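PDB 5GYR: cytochrome c' from Allochromatium vinosum, which carries a covalently bound high-spin heme c without a sixth iron ligand and probably takes part in electron transport, its exact role being unknown. Local coordinates for residues A[38-41]-A[42-46]; A[81-85]-A[86-90]; A[90-93]-A[94-98]; A[123-126]-A[127-131]. One frame throughout, in Å; residues are numbered along the deposited sequence.

All four contacts are local, and each also touches the second subunit. Interaction 1 lies on helix 36-50 and interaction 3 on helix 86-104. Both are partly buried stretches of regular helix, with backbone bonds and several alanines. They stand on opposite sides of the chain's centre, about 39 Å apart between centres. Interactions 2 and 4 are surface contacts at helix ends, richer in charge and polar chemistry. Interaction 2 starts helix 86-104 and shares Glu90 with interaction 3. Interaction 4 closes helix 107-128 and packs on interaction 2 through Ile87. Interactions 3 and 4 meet the same heme, one by an aromatic face, the other by covalent and iron bonds.

Interaction 1. Residues A[38-41]-A[42-46]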
loop_
_atom_site.group_PDB
_atom_site.type_symbol
_atom_site.label_atom_id
_atom_site.label_comp_id
_atom_site.label_asym_id
_atom_site.label_seq_id
_atom_site.Cartn_x
_atom_site.Cartn_y
_atom_site.Cartn_z
ATOM N N GLN A 38 25.228 -21.308 6.936
ATOM C CA GLN A 38 25.424 -19.857 6.838
ATOM C C GLN A 38 24.566 -19.249 5.733
ATOM O O GLN A 38 23.943 -18.207 5.913
ATOM C CB GLN A 38 26.884 -19.548 6.572
ATOM C CG GLN A 38 27.213 -18.074 6.629
ATOM C CD GLN A 38 28.706 -17.820 6.658
ATOM O OE1 GLN A 38 29.438 -18.470 7.384
ATOM N NE2 GLN A 38 29.153 -16.879 5.851
ATOM N N VAL A 39 24.546 -19.904 4.580
ATOM C CA VAL A 39 23.724 -19.441 3.460
ATOM C C VAL A 39 22.235 -19.521 3.792
ATOM O O VAL A 39 21.468 -18.622 3.462
ATOM C CB VAL A 39 24.049 -20.227 2.168
ATOM C CG1 VAL A 39 23.078 -19.886 1.057
ATOM C CG2 VAL A 39 25.465 -19.899 1.734
ATOM N N GLU A 40 21.829 -20.611 4.428
ATOM C CA GLU A 40 20.446 -20.776 4.856
ATOM C C GLU A 40 20.037 -19.647 5.807
ATOM O O GLU A 40 18.967 -19.063 5.659
ATOM C CB GLU A 40 20.258 -22.145 5.530
ATOM C CG GLU A 40 18.832 -22.453 5.960
ATOM C CD GLU A 40 18.642 -23.880 6.458
ATOM O OE1 GLU A 40 19.458 -24.770 6.131
ATOM O OE2 GLU A 40 17.652 -24.119 7.170
ATOM N N ALA A 41 20.893 -19.339 6.784
ATOM C CA ALA A 41 20.593 -18.267 7.737
ATOM C C ALA A 41 20.491 -16.914 7.040
ATOM O O ALA A 41 19.588 -16.134 7.326
ATOM C CB ALA A 41 21.640 -18.220 8.846
ATOM N N ALA A 42 21.378 -16.659 6.085
ATOM C CA ALA A 42 21.337 -15.408 5.337
ATOM C C ALA A 42 20.080 -15.309 4.475
ATOM O O ALA A 42 19.432 -14.271 4.432
ATOM C CB ALA A 42 22.573 -15.263 4.464
ATOM N N ALA A 43 19.750 -16.398 3.779
ATOM C CA ALA A 43 18.552 -16.428 2.945
ATOM C C ALA A 43 17.301 -16.226 3.799
ATOM O O ALA A 43 16.345 -15.576 3.382
ATOM C CB ALA A 43 18.469 -17.740 2.181
ATOM N N ASN A 44 17.298 -16.780 5.006
ATOM C CA ASN A 44 16.143 -16.612 5.892
ATOM C C ASN A 44 15.929 -15.168 6.302
ATOM O O ASN A 44 14.797 -14.715 6.430
ATOM C CB ASN A 44 16.243 -17.482 7.152
ATOM C CG ASN A 44 16.063 -18.967 6.865
ATOM O OD1 ASN A 44 15.568 -19.321 5.811
ATOM N ND2 ASN A 44 16.427 -19.840 7.804
ATOM N N VAL A 45 17.026 -14.431 6.494
ATOM C CA VAL A 45 16.904 -13.009 6.769
ATOM C C VAL A 45 16.263 -12.291 5.578
ATOM O O VAL A 45 15.376 -11.464 5.757
ATOM C CB VAL A 45 18.267 -12.354 7.051
ATOM C CG1 VAL A 45 18.159 -10.845 7.124
ATOM C CG2 VAL A 45 18.840 -12.890 8.356
ATOM N N ILE A 46 16.742 -12.590 4.375
ATOM C CA ILE A 46 16.241 -11.895 3.191
ATOM C C ILE A 46 14.746 -12.161 3.029
ATOM O O ILE A 46 13.964 -11.239 2.796
ATOM C CB ILE A 46 17.049 -12.246 1.925
ATOM C CG1 ILE A 46 18.501 -11.746 2.114
ATOM C CG2 ILE A 46 16.439 -11.604 0.691
ATOM C CD1 ILE A 46 19.553 -12.566 1.437
#
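Ala42, Ala43, Asn44 and Val45 each give a backbone N-H to the carbonyl four residues back, on Gln38, Val39, Glu40 and Ala41. The bond from Ala43 N to Val39 O is the shortest of the four, at 2.8 Å. The longest, from Val45 N to Ala41 O, measures 3.2 Å. This is an unbroken run of alpha-helix.

The aliphatic side chains make van der Waals contacts with carbonyl oxygens of the previous turn. Ala43 CB rests 3.4 Å from Val39 O, and Ala42 CB sits beside Gln38 O in the same way. Val45 uses one branch. With CG1 anti to the backbone N (chi1 171°), CG2 is left beside that N and comes 3.5 Å from Ala41 O.

The polar side chains add close contact but no bond to each other. Asn44 CG is turned back beside its own backbone N and lies 3.1 Å from Glu40 O. The Glu40 chain runs alongside Asn44, and its CG is 4.0 Å from Asn44 ND2. The carboxylate and amide planes are nearly perpendicular, at 81°.

Within the chain, Val39 and Ile46 touch Asn29 and Met23 of helix 5-31. Val39, Ala43 and Ile46 also meet Val110, Ala102 and Ala95 of the second subunit, and Ala41 meets Asn51 of a third. Packing on both chains is consistent with a cytochrome c' four-helix bundle assembled by domain swapping.

Interaction 2. Residues A[81-85]-A[86-90]; sequences MEDVG and KIARE
Asp83 lays its carboxylate against the methyl of Ala88, with Asp83 OD2 3.3 Å from Ala88 CB. This is the tight side of the contact, where strand 81-83 turns into helix 86-104. Asp83 OD1 also accepts the backbone N-H of Gly85 at 2.8 Å, which makes an Asx turn. The N-H comes from above the carboxylate plane, 38° out of it. A chi1 of 175° swings the Asp83 carboxylate away from the residue's own N and carries it forward to both partners. Gly85 is the N-cap residue. A CB there would collide with Asp83 OD1. Gly85 O takes the N-H of Arg89 at 3.1 Å and starts the helical bonding.

The other side is looser and faces solvent. Arg89 bends at chi3 and brings NE to Val84 O, near the guanidinium plane. That bond is weak, at 3.4 Å. Lys86 and Glu90, one turn apart, are both exposed. Lys86 NZ meets Glu90 OE1 on its syn side at 2.8 Å, in a salt bridge.

Strand 81-83 pairs antiparallel with a strand of the second subunit, and Asp83 also touches a heme. Ile87 packs on Ser123 and Cys124 of helix 107-128. The negative charge of Asp83 lies beside the N-terminal end of a helix, whose dipole would probably favour the ionised carboxylate.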
loop_
_atom_site.group_PDB
_atom_site.type_symbol
_atom_site.label_atom_id
_atom_site.label_comp_id
_atom_site.label_asym_id
_atom_site.label_seq_id
_atom_site.Cartn_x
_atom_site.Cartn_y
_atom_site.Cartn_z
ATOM N N MET A 81 1.568 1.977 -3.755
ATOM C CA MET A 81 1.009 1.522 -2.492
ATOM C C MET A 81 -0.502 1.504 -2.469
ATOM O O MET A 81 -1.164 2.348 -3.082
ATOM C CB MET A 81 1.561 2.364 -1.328
ATOM C CG MET A 81 3.080 2.241 -1.229
ATOM S SD MET A 81 3.822 3.498 -0.216
ATOM C CE MET A 81 3.182 2.962 1.377
ATOM N N GLU A 82 -1.028 0.518 -1.746
ATOM C CA GLU A 82 -2.441 0.361 -1.520
ATOM C C GLU A 82 -2.715 -0.001 -0.078
ATOM O O GLU A 82 -1.890 -0.625 0.590
ATOM C CB GLU A 82 -2.992 -0.716 -2.438
ATOM C CG GLU A 82 -4.476 -0.840 -2.450
ATOM C CD GLU A 82 -5.160 0.450 -2.814
ATOM O OE1 GLU A 82 -4.967 0.958 -3.932
ATOM O OE2 GLU A 82 -5.881 0.966 -1.951
ATOM N N ASP A 83 -3.893 0.398 0.392
ATOM C CA ASP A 83 -4.326 0.062 1.736
ATOM C C ASP A 83 -4.647 -1.428 1.730
ATOM O O ASP A 83 -5.564 -1.855 1.049
ATOM C CB ASP A 83 -5.523 0.919 2.154
ATOM C CG ASP A 83 -6.083 0.515 3.511
ATOM O OD1 ASP A 83 -5.473 -0.287 4.257
ATOM O OD2 ASP A 83 -7.150 1.020 3.836
ATOM N N VAL A 84 -3.847 -2.211 2.459
ATOM C CA VAL A 84 -4.028 -3.658 2.618
ATOM C C VAL A 84 -4.578 -4.015 3.989
ATOM O O VAL A 84 -4.515 -5.166 4.397
ATOM C CB VAL A 84 -2.735 -4.460 2.317
ATOM C CG1 VAL A 84 -2.274 -4.208 0.889
ATOM C CG2 VAL A 84 -1.620 -4.133 3.308
ATOM N N GLY A 85 -5.086 -3.014 4.698
ATOM C CA GLY A 85 -5.676 -3.201 6.004
ATOM C C GLY A 85 -6.964 -4.007 5.985
ATOM O O GLY A 85 -7.580 -4.246 4.933
ATOM N N LYS A 86 -7.344 -4.426 7.182
ATOM C CA LYS A 86 -8.491 -5.283 7.392
ATOM C C LYS A 86 -9.784 -4.684 6.851
ATOM O O LYS A 86 -10.545 -5.367 6.165
ATOM C CB LYS A 86 -8.620 -5.544 8.886
ATOM C CG LYS A 86 -9.795 -6.372 9.300
ATOM C CD LYS A 86 -9.825 -6.466 10.813
ATOM C CE LYS A 86 -10.683 -7.615 11.284
ATOM N NZ LYS A 86 -12.114 -7.250 11.360
ATOM N N ILE A 87 -10.015 -3.412 7.143
ATOM C CA ILE A 87 -11.271 -2.787 6.741
ATOM C C ILE A 87 -11.350 -2.620 5.231
ATOM O O ILE A 87 -12.406 -2.838 4.635
ATOM C CB ILE A 87 -11.519 -1.443 7.451
ATOM C CG1 ILE A 87 -11.500 -1.655 8.964
ATOM C CG2 ILE A 87 -12.867 -0.882 7.031
ATOM C CD1 ILE A 87 -11.586 -0.379 9.773
ATOM N N ALA A 88 -10.236 -2.257 4.606
ATOM C CA ALA A 88 -10.196 -2.122 3.156
ATOM C C ALA A 88 -10.504 -3.452 2.474
ATOM O O ALA A 88 -11.214 -3.495 1.465
ATOM C CB ALA A 88 -8.840 -1.620 2.710
ATOM N N ARG A 89 -9.952 -4.532 3.017
ATOM C CA ARG A 89 -10.198 -5.839 2.459
ATOM C C ARG A 89 -11.655 -6.237 2.659
ATOM O O ARG A 89 -12.257 -6.827 1.760
ATOM C CB ARG A 89 -9.209 -6.865 3.035
ATOM C CG ARG A 89 -7.811 -6.656 2.463
ATOM C CD ARG A 89 -6.830 -7.749 2.822
ATOM N NE ARG A 89 -6.629 -7.830 4.272
ATOM C CZ ARG A 89 -7.105 -8.794 5.057
ATOM N NH1 ARG A 89 -7.815 -9.797 4.546
ATOM N NH2 ARG A 89 -6.858 -8.753 6.364
ATOM N N GLU A 90 -12.216 -5.910 3.821
ATOM C CA GLU A 90 -13.642 -6.152 4.071
ATOM C C GLU A 90 -14.484 -5.371 3.067
ATOM O O GLU A 90 -15.446 -5.891 2.514
ATOM C CB GLU A 90 -14.050 -5.771 5.494
ATOM C CG GLU A 90 -13.553 -6.727 6.579
ATOM C CD GLU A 90 -13.830 -6.177 8.009
ATOM O OE1 GLU A 90 -13.610 -6.848 9.068
ATOM O OE2 GLU A 90 -14.314 -5.031 8.087
#

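Interaction 3. Residues A[90-93]-A[94-98]; sequences EFVG and AANTL. With HEC (heme c), chain I.
Phe91 and Ala95, with Val92 and Asn96 beside them, make a contact between successive turns inside helix 86-104, where one side of the helix faces the heme. The backbone bonds are regular. Ala95 N reaches Phe91 O at 2.8 Å, and Ala94 and Asn96 bond to Glu90 and Val92 likewise.

Phe91 is the heme-facing residue. Its first torsion is trans (chi1 175°), which sends the ring out to the edge of the porphyrin. The heme methyl CMC lies over one ring face, 3.4 Å from Phe91 CD2. The far end of the ring meets the heme side group, with Phe91 CE1 3.5 Å from heme CAB. Ala95 touches the ring more lightly, its CB 4.4 Å from Phe91 CE1. Val117 and Ala120 of helix 107-128 also pack on Phe91. A serine here in place of the phenylalanine would probably leave a gap beside heme CMC and CAB and remove an apolar wall of the pocket.

Away from the heme, Val92 and Asn96 run side by side, with Val92 CG1 3.8 Å from Asn96 ND2. Asn96 OD1 is hydrogen-bonded to Asn51 ND2 of the second subunit. Gly93 O accepts from Thr97 N, and Thr97 OG1 is 3.0 Å from the same oxygen.

Ala50 of the second subunit packs on both Phe91 and Ala95. Arg12 and Gln13 of that subunit are hydrogen-bonded to the heme. This is a cytochrome c' heme pocket, here built from two chains, consistent with domain swapping.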
loop_
_atom_site.group_PDB
_atom_site.type_symbol
_atom_site.label_atom_id
_atom_site.label_comp_id
_atom_site.label_asym_id
_atom_site.label_seq_id
_atom_site.Cartn_x
_atom_site.Cartn_y
_atom_site.Cartn_z
ATOM N N GLU A 90 -12.216 -5.910 3.821
ATOM C CA GLU A 90 -13.642 -6.152 4.071
ATOM C C GLU A 90 -14.484 -5.371 3.067
ATOM O O GLU A 90 -15.446 -5.891 2.514
ATOM C CB GLU A 90 -14.050 -5.771 5.494
ATOM C CG GLU A 90 -13.553 -6.727 6.579
ATOM C CD GLU A 90 -13.830 -6.177 8.009
ATOM O OE1 GLU A 90 -13.610 -6.848 9.068
ATOM O OE2 GLU A 90 -14.314 -5.031 8.087
ATOM N N PHE A 91 -14.103 -4.121 2.828
ATOM C CA PHE A 91 -14.847 -3.259 1.916
ATOM C C PHE A 91 -14.843 -3.771 0.487
ATOM O O PHE A 91 -15.894 -3.830 -0.157
ATOM C CB PHE A 91 -14.272 -1.840 1.963
ATOM C CG PHE A 91 -14.890 -0.904 0.975
ATOM C CD1 PHE A 91 -16.270 -0.784 0.893
ATOM C CD2 PHE A 91 -14.104 -0.139 0.162
ATOM C CE1 PHE A 91 -16.859 0.082 -0.004
ATOM C CE2 PHE A 91 -14.683 0.746 -0.726
ATOM C CZ PHE A 91 -16.052 0.855 -0.805
ATOM N N VAL A 92 -13.672 -4.136 -0.016
ATOM C CA VAL A 92 -13.573 -4.615 -1.394
ATOM C C VAL A 92 -14.403 -5.882 -1.576
ATOM O O VAL A 92 -15.127 -6.013 -2.551
ATOM C CB VAL A 92 -12.112 -4.883 -1.809
ATOM C CG1 VAL A 92 -12.044 -5.586 -3.151
ATOM C CG2 VAL A 92 -11.343 -3.572 -1.865
ATOM N N GLY A 93 -14.289 -6.801 -0.621
ATOM C CA GLY A 93 -15.055 -8.035 -0.657
ATOM C C GLY A 93 -16.543 -7.747 -0.645
ATOM O O GLY A 93 -17.300 -8.321 -1.417
ATOM N N ALA A 94 -16.953 -6.838 0.229
ATOM C CA ALA A 94 -18.355 -6.499 0.365
ATOM C C ALA A 94 -18.883 -5.807 -0.889
ATOM O O ALA A 94 -19.979 -6.092 -1.347
ATOM C CB ALA A 94 -18.566 -5.629 1.590
ATOM N N ALA A 95 -18.085 -4.920 -1.464
ATOM C CA ALA A 95 -18.493 -4.195 -2.667
ATOM C C ALA A 95 -18.618 -5.142 -3.862
ATOM O O ALA A 95 -19.573 -5.049 -4.639
ATOM C CB ALA A 95 -17.504 -3.075 -2.969
ATOM N N ASN A 96 -17.662 -6.061 -4.000
ATOM C CA ASN A 96 -17.728 -7.051 -5.065
ATOM C C ASN A 96 -18.985 -7.893 -4.942
ATOM O O ASN A 96 -19.668 -8.163 -5.934
ATOM C CB ASN A 96 -16.526 -8.008 -5.040
ATOM C CG ASN A 96 -15.227 -7.352 -5.472
ATOM O OD1 ASN A 96 -15.247 -6.263 -6.022
ATOM N ND2 ASN A 96 -14.095 -8.017 -5.264
ATOM N N THR A 97 -19.297 -8.306 -3.724
ATOM C CA THR A 97 -20.499 -9.109 -3.488
ATOM C C THR A 97 -21.758 -8.319 -3.796
ATOM O O THR A 97 -22.684 -8.847 -4.403
ATOM C CB THR A 97 -20.534 -9.642 -2.058
ATOM O OG1 THR A 97 -19.381 -10.475 -1.865
ATOM C CG2 THR A 97 -21.789 -10.456 -1.802
ATOM N N LEU A 98 -21.796 -7.053 -3.411
ATOM C CA LEU A 98 -22.965 -6.224 -3.719
ATOM C C LEU A 98 -23.223 -6.146 -5.229
ATOM O O LEU A 98 -24.355 -6.241 -5.658
ATOM C CB LEU A 98 -22.821 -4.814 -3.110
ATOM C CG LEU A 98 -23.917 -3.789 -3.439
ATOM C CD1 LEU A 98 -25.298 -4.276 -3.005
ATOM C CD2 LEU A 98 -23.598 -2.453 -2.781
HETATM FE FE HEC I . -15.106 7.119 3.039
HETATM C CHA HEC I . -14.298 10.407 3.305
HETATM C CHB HEC I . -18.253 8.000 1.890
HETATM C CHC HEC I . -15.730 3.902 2.309
HETATM C CHD HEC I . -12.066 6.204 4.297
HETATM N NA HEC I . -16.103 8.837 2.731
HETATM C C1A HEC I . -15.570 10.105 2.854
HETATM C C2A HEC I . -16.546 11.081 2.483
HETATM C C3A HEC I . -17.653 10.388 2.091
HETATM C C4A HEC I . -17.373 9.004 2.224
HETATM C CMA HEC I . -18.967 10.951 1.609
HETATM C CAA HEC I . -16.384 12.604 2.488
HETATM C CBA HEC I . -15.693 13.041 1.179
HETATM C CGA HEC I . -15.559 14.549 1.021
HETATM O O1A HEC I . -16.208 15.157 0.144
HETATM O O2A HEC I . -14.781 15.206 1.738
HETATM N NB HEC I . -16.740 6.113 2.266
HETATM C C1B HEC I . -17.883 6.646 1.841
HETATM C C2B HEC I . -18.726 5.608 1.348
HETATM C C3B HEC I . -18.025 4.434 1.470
HETATM C C4B HEC I . -16.708 4.819 2.038
HETATM C CMB HEC I . -20.130 5.801 0.821
HETATM C CAB HEC I . -18.373 3.061 1.035
HETATM C CBB HEC I . -19.301 2.791 0.112
HETATM N NC HEC I . -14.081 5.338 3.303
HETATM C C1C HEC I . -14.515 4.125 2.904
HETATM C C2C HEC I . -13.573 3.138 3.246
HETATM C C3C HEC I . -12.503 3.791 3.825
HETATM C C4C HEC I . -12.836 5.198 3.822
HETATM C CMC HEC I . -13.707 1.646 3.049
HETATM C CAC HEC I . -11.260 3.160 4.344
HETATM C CBC HEC I . -10.958 1.833 4.271
HETATM N ND HEC I . -13.585 8.056 3.700
HETATM C C1D HEC I . -12.416 7.538 4.147
HETATM C C2D HEC I . -11.462 8.591 4.495
HETATM C C3D HEC I . -12.078 9.749 4.213
HETATM C C4D HEC I . -13.401 9.399 3.681
HETATM C CMD HEC I . -10.069 8.449 5.067
HETATM C CAD HEC I . -11.484 11.131 4.366
HETATM C CBD HEC I . -10.910 11.563 2.995
HETATM C CGD HEC I . -10.221 12.921 3.022
HETATM O O1D HEC I . -9.106 13.122 2.459
HETATM O O2D HEC I . -10.752 13.902 3.594
#

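Interaction 4. Residues A[123-126]-A[127-131]. With HEC (heme c), chain I.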
loop_
_atom_site.group_PDB
_atom_site.type_symbol
_atom_site.label_atom_id
_atom_site.label_comp_id
_atom_site.label_asym_id
_atom_site.label_seq_id
_atom_site.Cartn_x
_atom_site.Cartn_y
_atom_site.Cartn_z
ATOM N N SER A 123 -17.164 1.678 9.401
ATOM C CA SER A 123 -16.128 1.215 10.295
ATOM C C SER A 123 -14.802 1.892 9.961
ATOM O O SER A 123 -14.050 2.241 10.866
ATOM C CB SER A 123 -16.029 -0.299 10.256
ATOM O OG SER A 123 -15.269 -0.693 9.180
ATOM N N CYS A 124 -14.525 2.123 8.677
ATOM C CA CYS A 124 -13.311 2.843 8.313
ATOM C C CYS A 124 -13.372 4.288 8.808
ATOM O O CYS A 124 -12.387 4.811 9.315
ATOM C CB CYS A 124 -13.052 2.865 6.819
ATOM S SG CYS A 124 -11.440 3.550 6.473
ATOM N N HIS A 125 -14.534 4.917 8.677
ATOM C CA HIS A 125 -14.679 6.303 9.114
ATOM C C HIS A 125 -14.481 6.473 10.608
ATOM O O HIS A 125 -13.833 7.409 11.060
ATOM C CB HIS A 125 -16.046 6.849 8.734
ATOM C CG HIS A 125 -16.239 6.951 7.260
ATOM N ND1 HIS A 125 -17.480 6.930 6.663
ATOM C CD2 HIS A 125 -15.336 7.011 6.258
ATOM C CE1 HIS A 125 -17.334 6.987 5.354
ATOM N NE2 HIS A 125 -16.041 7.039 5.087
ATOM N N GLU A 126 -15.051 5.556 11.375
ATOM C CA GLU A 126 -14.966 5.637 12.827
ATOM C C GLU A 126 -13.513 5.612 13.284
ATOM O O GLU A 126 -13.109 6.348 14.182
ATOM C CB GLU A 126 -15.743 4.492 13.467
ATOM C CG GLU A 126 -17.250 4.595 13.363
ATOM C CD GLU A 126 -17.828 5.579 14.349
ATOM O OE1 GLU A 126 -17.715 5.379 15.574
ATOM O OE2 GLU A 126 -18.417 6.557 13.886
ATOM N N LYS A 127 -12.719 4.764 12.654
ATOM C CA LYS A 127 -11.309 4.640 13.000
ATOM C C LYS A 127 -10.379 5.648 12.355
ATOM O O LYS A 127 -9.415 6.057 12.978
ATOM C CB LYS A 127 -10.805 3.255 12.657
ATOM C CG LYS A 127 -9.911 2.689 13.733
ATOM C CD LYS A 127 -9.555 1.247 13.477
ATOM C CE LYS A 127 -8.322 0.911 14.266
ATOM N NZ LYS A 127 -7.831 -0.426 13.900
ATOM N N TYR A 128 -10.639 6.024 11.110
ATOM C CA TYR A 128 -9.631 6.741 10.314
ATOM C C TYR A 128 -10.060 8.072 9.707
ATOM O O TYR A 128 -9.279 8.696 8.984
ATOM C CB TYR A 128 -9.135 5.832 9.202
ATOM C CG TYR A 128 -8.463 4.587 9.702
ATOM C CD1 TYR A 128 -7.325 4.666 10.492
ATOM C CD2 TYR A 128 -8.943 3.330 9.358
ATOM C CE1 TYR A 128 -6.695 3.525 10.952
ATOM C CE2 TYR A 128 -8.306 2.182 9.791
ATOM C CZ TYR A 128 -7.183 2.294 10.598
ATOM O OH TYR A 128 -6.544 1.161 11.044
ATOM N N ARG A 129 -11.286 8.506 9.979
ATOM C CA ARG A 129 -11.770 9.779 9.455
ATOM C C ARG A 129 -12.165 10.687 10.607
ATOM O O ARG A 129 -12.974 10.312 11.446
ATOM C CB ARG A 129 -12.952 9.593 8.496
ATOM C CG ARG A 129 -13.349 10.892 7.787
ATOM C CD ARG A 129 -14.563 10.712 6.898
ATOM N NE ARG A 129 -15.789 10.533 7.672
ATOM C CZ ARG A 129 -16.989 10.335 7.141
ATOM N NH1 ARG A 129 -17.149 10.281 5.821
ATOM N NH2 ARG A 129 -18.040 10.189 7.925
ATOM N N ALA A 130 -11.614 11.896 10.614
ATOM C CA ALA A 130 -11.917 12.865 11.659
ATOM C C ALA A 130 -13.390 13.262 11.626
ATOM O O ALA A 130 -13.990 13.378 10.540
ATOM C CB ALA A 130 -11.050 14.101 11.502
ATOM N N LYS A 131 -13.966 13.455 12.814
ATOM C CA LYS A 131 -15.265 14.120 12.932
ATOM C C LYS A 131 -15.035 15.631 12.875
ATOM O O LYS A 131 -15.581 16.329 12.025
ATOM C CB LYS A 131 -16.079 13.728 14.187
ATOM C CG LYS A 131 -17.247 12.731 13.919
ATOM C CD LYS A 131 -18.230 13.346 12.932
ATOM C CE LYS A 131 -19.607 12.724 12.919
ATOM N NZ LYS A 131 -19.594 11.267 12.637
ATOM O OXT LYS A 131 -14.284 16.204 13.652
HETATM FE FE HEC I . -15.106 7.119 3.039
HETATM C CHA HEC I . -14.298 10.407 3.305
HETATM C CHB HEC I . -18.253 8.000 1.890
HETATM C CHC HEC I . -15.730 3.902 2.309
HETATM C CHD HEC I . -12.066 6.204 4.297
HETATM N NA HEC I . -16.103 8.837 2.731
HETATM C C1A HEC I . -15.570 10.105 2.854
HETATM C C2A HEC I . -16.546 11.081 2.483
HETATM C C3A HEC I . -17.653 10.388 2.091
HETATM C C4A HEC I . -17.373 9.004 2.224
HETATM C CMA HEC I . -18.967 10.951 1.609
HETATM C CAA HEC I . -16.384 12.604 2.488
HETATM C CBA HEC I . -15.693 13.041 1.179
HETATM C CGA HEC I . -15.559 14.549 1.021
HETATM O O1A HEC I . -16.208 15.157 0.144
HETATM O O2A HEC I . -14.781 15.206 1.738
HETATM N NB HEC I . -16.740 6.113 2.266
HETATM C C1B HEC I . -17.883 6.646 1.841
HETATM C C2B HEC I . -18.726 5.608 1.348
HETATM C C3B HEC I . -18.025 4.434 1.470
HETATM C C4B HEC I . -16.708 4.819 2.038
HETATM C CMB HEC I . -20.130 5.801 0.821
HETATM C CAB HEC I . -18.373 3.061 1.035
HETATM C CBB HEC I . -19.301 2.791 0.112
HETATM N NC HEC I . -14.081 5.338 3.303
HETATM C C1C HEC I . -14.515 4.125 2.904
HETATM C C2C HEC I . -13.573 3.138 3.246
HETATM C C3C HEC I . -12.503 3.791 3.825
HETATM C C4C HEC I . -12.836 5.198 3.822
HETATM C CMC HEC I . -13.707 1.646 3.049
HETATM C CAC HEC I . -11.260 3.160 4.344
HETATM C CBC HEC I . -10.958 1.833 4.271
HETATM N ND HEC I . -13.585 8.056 3.700
HETATM C C1D HEC I . -12.416 7.538 4.147
HETATM C C2D HEC I . -11.462 8.591 4.495
HETATM C C3D HEC I . -12.078 9.749 4.213
HETATM C C4D HEC I . -13.401 9.399 3.681
HETATM C CMD HEC I . -10.069 8.449 5.067
HETATM C CAD HEC I . -11.484 11.131 4.366
HETATM C CBD HEC I . -10.910 11.563 2.995
HETATM C CGD HEC I . -10.221 12.921 3.022
HETATM O O1D HEC I . -9.106 13.122 2.459
HETATM O O2D HEC I . -10.752 13.902 3.594
HETATM O O HOH W 1 -12.964 9.000 13.748
#
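Lys127 begins the second segment with a weak bond, its N 3.4 Å from Ser123 O. Tyr128 follows with a firmer one, its N 2.8 Å from Cys124 O. The Tyr128 ring presents its edge to sulfur, with CD2 3.8 Å from Cys124 SG. That sulfur is covalently bound to heme CAC. Cys121, the other heme-linked cysteine, Cys124 and His125 belong to the CXXCH heme-binding motif on the last helix of the cytochrome c' bundle. His125 NE2 is the axial ligand of the heme iron.

Arg129 leaves the helix, yet its N still bonds to His125 O at 3.0 Å. A turn in its chain at CG-CD (chi3 71°) lays the guanidinium flat over one face of the His125 ring. The centres are 3.5 Å apart and the planes differ by 8°. Arg129 NH1 also reaches the porphyrin, 3.4 Å from heme C1A. With an alanine in its place, the ligand ring would lose this cover and the imidazole would probably be freer to turn about its iron bond. A water lies between Glu126 O and Arg129 O, 2.6 Å from the latter. Next in the chain, Ala130 O accepts a hydrogen bond from Arg72 NH2 of the second subunit.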